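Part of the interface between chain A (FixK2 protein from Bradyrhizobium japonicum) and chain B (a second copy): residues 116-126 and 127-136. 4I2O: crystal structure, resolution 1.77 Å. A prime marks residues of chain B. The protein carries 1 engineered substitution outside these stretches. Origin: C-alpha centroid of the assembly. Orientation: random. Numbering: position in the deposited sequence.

Chain A 116-126: KRSSLEKAAGI
Chain B 127-136: DVQVARKLWA

How do the two backbones meet? Residues 117-126 of chain A and 128-136 of chain B are helices whose N-to-C directions differ by 128°, with axes no nearer than 10.6 Å. Lys116 and Asp127′ are the respective N-caps; Asp127′ OD1 accepts from Gln129′ N at 3.0 Å. The closest pair of CA atoms is Gly125 CA and Val128′ CA, 6.2 Å apart. With the axes so far apart, long side chains do most of the bridging, and the stretches together bury only 210 Å².

How does Arg117 reach across? Its CA-to-CB bond points sideways, but chi1 176° (t), chi2 58° (p), chi3 174° (t) and chi4 67° bring its guanidinium nearer the partner. Glu121, one turn later and also sideways, answers with chi1 -177° (t), chi2 73° (p) and chi3 27°. Arg117 NH1 donates to Glu121 OE1 at 2.9 Å in a salt bridge within the helix; Arg117 NH2 adds a weak bond to Glu121 OE1 at 3.3 Å.

What links this pair to Arg132′? Arg132′ points toward chain A with chi1 -176° (t), chi2 70° (p), chi3 -173° (t) and chi4 78°. Glu121 OE2 lies at the edge of its guanidinium, 3.7 Å from Arg132′ NE, a long salt bridge; no hydrogen bond crosses the contact. Arg117 NH2 and Arg132′ NH2, two donors, approach to 3.5 Å, and the Glu121 carboxylate, beside the two guanidinium groups and in a salt bridge with each, helps offset their like charges.

Where do the tryptophan and the valine make contact? Trp135′, buried and pointing toward chain A (chi1 -178°, t; chi2 16°), places CH2 3.6 Å from Arg117 NH2, giving the arginine's end a broad, oblique neighbour. At the other end, Val128′ (chi1 62°, p) sets CG2 4.1 Å from Gly125 CA; glycine presents bare backbone to this methyl.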

# COMPACT_ATOMS: atom_id res chain seq x y z
N LYS A 116 24.70 -2.79 7.26
CA LYS A 116 24.75 -1.77 6.23
C LYS A 116 24.01 -2.27 4.99
O LYS A 116 24.17 -3.43 4.58
CB LYS A 116 26.17 -1.39 5.83
CG LYS A 116 26.99 -0.84 6.96
CD LYS A 116 28.26 -0.16 6.45
CE LYS A 116 29.15 0.21 7.63
NZ LYS A 116 29.55 -0.99 8.42
N ARG A 117 23.20 -1.39 4.43
CA ARG A 117 22.56 -1.65 3.15
C ARG A 117 23.61 -2.05 2.08
O ARG A 117 23.38 -2.97 1.29
CB ARG A 117 21.78 -0.41 2.73
CG ARG A 117 21.13 -0.48 1.36
CD ARG A 117 20.16 -1.64 1.19
NE ARG A 117 19.49 -1.55 -0.12
CZ ARG A 117 20.10 -1.71 -1.30
NH1 ARG A 117 21.41 -1.94 -1.37
NH2 ARG A 117 19.41 -1.63 -2.42
N SER A 118 24.78 -1.42 2.08
CA SER A 118 25.79 -1.76 1.07
C SER A 118 26.31 -3.19 1.29
O SER A 118 26.75 -3.87 0.36
CB SER A 118 26.94 -0.76 1.11
OG SER A 118 27.47 -0.62 2.42
N SER A 119 26.29 -3.64 2.54
CA SER A 119 26.70 -5.00 2.83
C SER A 119 25.73 -6.02 2.23
O SER A 119 26.17 -7.06 1.72
CB SER A 119 26.88 -5.19 4.34
OG SER A 119 28.14 -4.65 4.69
N LEU A 120 24.43 -5.72 2.29
CA LEU A 120 23.37 -6.55 1.69
C LEU A 120 23.46 -6.58 0.17
O LEU A 120 23.28 -7.64 -0.45
CB LEU A 120 21.96 -6.06 2.12
CG LEU A 120 21.60 -6.42 3.56
CD1 LEU A 120 20.26 -5.86 3.97
CD2 LEU A 120 21.61 -7.93 3.76
N GLU A 121 23.69 -5.41 -0.43
CA GLU A 121 23.83 -5.27 -1.89
C GLU A 121 24.98 -6.14 -2.39
O GLU A 121 24.93 -6.73 -3.47
CB GLU A 121 24.08 -3.80 -2.27
CG GLU A 121 24.18 -3.50 -3.78
CD GLU A 121 22.83 -3.56 -4.51
OE1 GLU A 121 21.79 -3.32 -3.87
OE2 GLU A 121 22.83 -3.84 -5.74
N LYS A 122 26.04 -6.23 -1.61
CA LYS A 122 27.19 -7.04 -2.04
C LYS A 122 26.88 -8.54 -1.97
O LYS A 122 27.21 -9.31 -2.89
CB LYS A 122 28.44 -6.73 -1.24
N ALA A 123 26.25 -8.96 -0.86
CA ALA A 123 25.85 -10.36 -0.70
C ALA A 123 24.86 -10.77 -1.80
O ALA A 123 24.94 -11.87 -2.36
CB ALA A 123 25.22 -10.56 0.72
N ALA A 124 23.92 -9.87 -2.12
CA ALA A 124 22.92 -10.17 -3.14
C ALA A 124 23.54 -10.30 -4.51
O ALA A 124 22.98 -10.97 -5.37
CB ALA A 124 21.79 -9.10 -3.15
N GLY A 125 24.68 -9.64 -4.73
CA GLY A 125 25.36 -9.74 -6.01
C GLY A 125 26.14 -11.02 -6.09
O GLY A 125 26.38 -11.54 -7.21
N ILE A 126 26.53 -11.54 -4.93
CA ILE A 126 27.36 -12.73 -4.83
C ILE A 126 26.44 -13.96 -4.86
O ILE A 126 26.74 -14.97 -5.49
CB ILE A 126 28.22 -12.71 -3.53
CG1 ILE A 126 29.40 -11.73 -3.67
CG2 ILE A 126 28.70 -14.13 -3.16
CD1 ILE A 126 30.17 -11.47 -2.39
N ASP B 127 21.46 -13.18 -14.59
CA ASP B 127 21.92 -11.80 -14.66
C ASP B 127 21.52 -11.01 -13.40
O ASP B 127 20.34 -10.69 -13.20
CB ASP B 127 21.35 -11.12 -15.91
CG ASP B 127 22.00 -9.76 -16.22
OD1 ASP B 127 22.84 -9.27 -15.43
OD2 ASP B 127 21.67 -9.19 -17.28
N VAL B 128 22.52 -10.69 -12.58
CA VAL B 128 22.32 -9.84 -11.40
C VAL B 128 21.54 -8.56 -11.72
O VAL B 128 20.76 -8.08 -10.88
CB VAL B 128 23.67 -9.47 -10.70
CG1 VAL B 128 24.55 -8.68 -11.64
CG2 VAL B 128 23.43 -8.66 -9.42
N GLN B 129 21.72 -8.01 -12.93
CA GLN B 129 21.02 -6.76 -13.30
C GLN B 129 19.51 -6.94 -13.52
O GLN B 129 18.69 -6.02 -13.26
CB GLN B 129 21.64 -6.17 -14.57
CG GLN B 129 22.37 -4.84 -14.42
N VAL B 130 19.14 -8.11 -14.03
CA VAL B 130 17.74 -8.46 -14.20
C VAL B 130 17.11 -8.65 -12.81
O VAL B 130 16.03 -8.10 -12.52
CB VAL B 130 17.58 -9.72 -15.06
CG1 VAL B 130 16.11 -10.12 -15.07
CG2 VAL B 130 18.09 -9.44 -16.47
N ALA B 131 17.77 -9.41 -11.94
CA ALA B 131 17.26 -9.65 -10.59
C ALA B 131 17.02 -8.34 -9.86
O ALA B 131 16.02 -8.14 -9.19
CB ALA B 131 18.24 -10.57 -9.82
N ARG B 132 17.92 -7.39 -10.08
CA ARG B 132 17.86 -6.09 -9.42
C ARG B 132 16.76 -5.22 -10.00
O ARG B 132 16.13 -4.37 -9.32
CB ARG B 132 19.25 -5.44 -9.56
CG ARG B 132 19.38 -4.14 -8.83
CD ARG B 132 19.37 -4.41 -7.33
NE ARG B 132 19.34 -3.16 -6.58
CZ ARG B 132 18.23 -2.44 -6.42
NH1 ARG B 132 17.07 -2.86 -6.96
NH2 ARG B 132 18.29 -1.32 -5.72
N LYS B 133 16.48 -5.42 -11.27
CA LYS B 133 15.39 -4.68 -11.93
C LYS B 133 14.03 -5.24 -11.52
O LYS B 133 13.08 -4.50 -11.32
CB LYS B 133 15.61 -4.75 -13.45
CG LYS B 133 14.47 -4.13 -14.24
CD LYS B 133 14.29 -2.64 -13.96
CE LYS B 133 13.35 -2.00 -15.00
NZ LYS B 133 13.31 -0.50 -14.96
N LEU B 134 13.92 -6.56 -11.36
CA LEU B 134 12.67 -7.09 -10.80
C LEU B 134 12.38 -6.56 -9.40
O LEU B 134 11.27 -6.10 -9.10
CB LEU B 134 12.71 -8.61 -10.78
CG LEU B 134 12.85 -9.16 -12.20
CD1 LEU B 134 13.02 -10.64 -12.02
CD2 LEU B 134 11.59 -8.80 -13.14
N TRP B 135 13.39 -6.57 -8.55
CA TRP B 135 13.16 -6.02 -7.18
C TRP B 135 12.75 -4.56 -7.27
O TRP B 135 11.80 -4.10 -6.60
CB TRP B 135 14.47 -6.10 -6.43
CG TRP B 135 14.42 -5.65 -5.01
CD1 TRP B 135 13.33 -5.46 -4.23
CD2 TRP B 135 15.55 -5.31 -4.21
NE1 TRP B 135 13.74 -5.03 -2.96
CE2 TRP B 135 15.10 -4.93 -2.95
CE3 TRP B 135 16.93 -5.30 -4.47
CZ2 TRP B 135 15.99 -4.56 -1.92
CZ3 TRP B 135 17.81 -4.92 -3.46
CH2 TRP B 135 17.33 -4.56 -2.20
N ALA B 136 13.44 -3.80 -8.10
CA ALA B 136 13.07 -2.38 -8.31
C ALA B 136 11.64 -2.19 -8.77
O ALA B 136 10.98 -1.21 -8.37
CB ALA B 136 14.04 -1.71 -9.31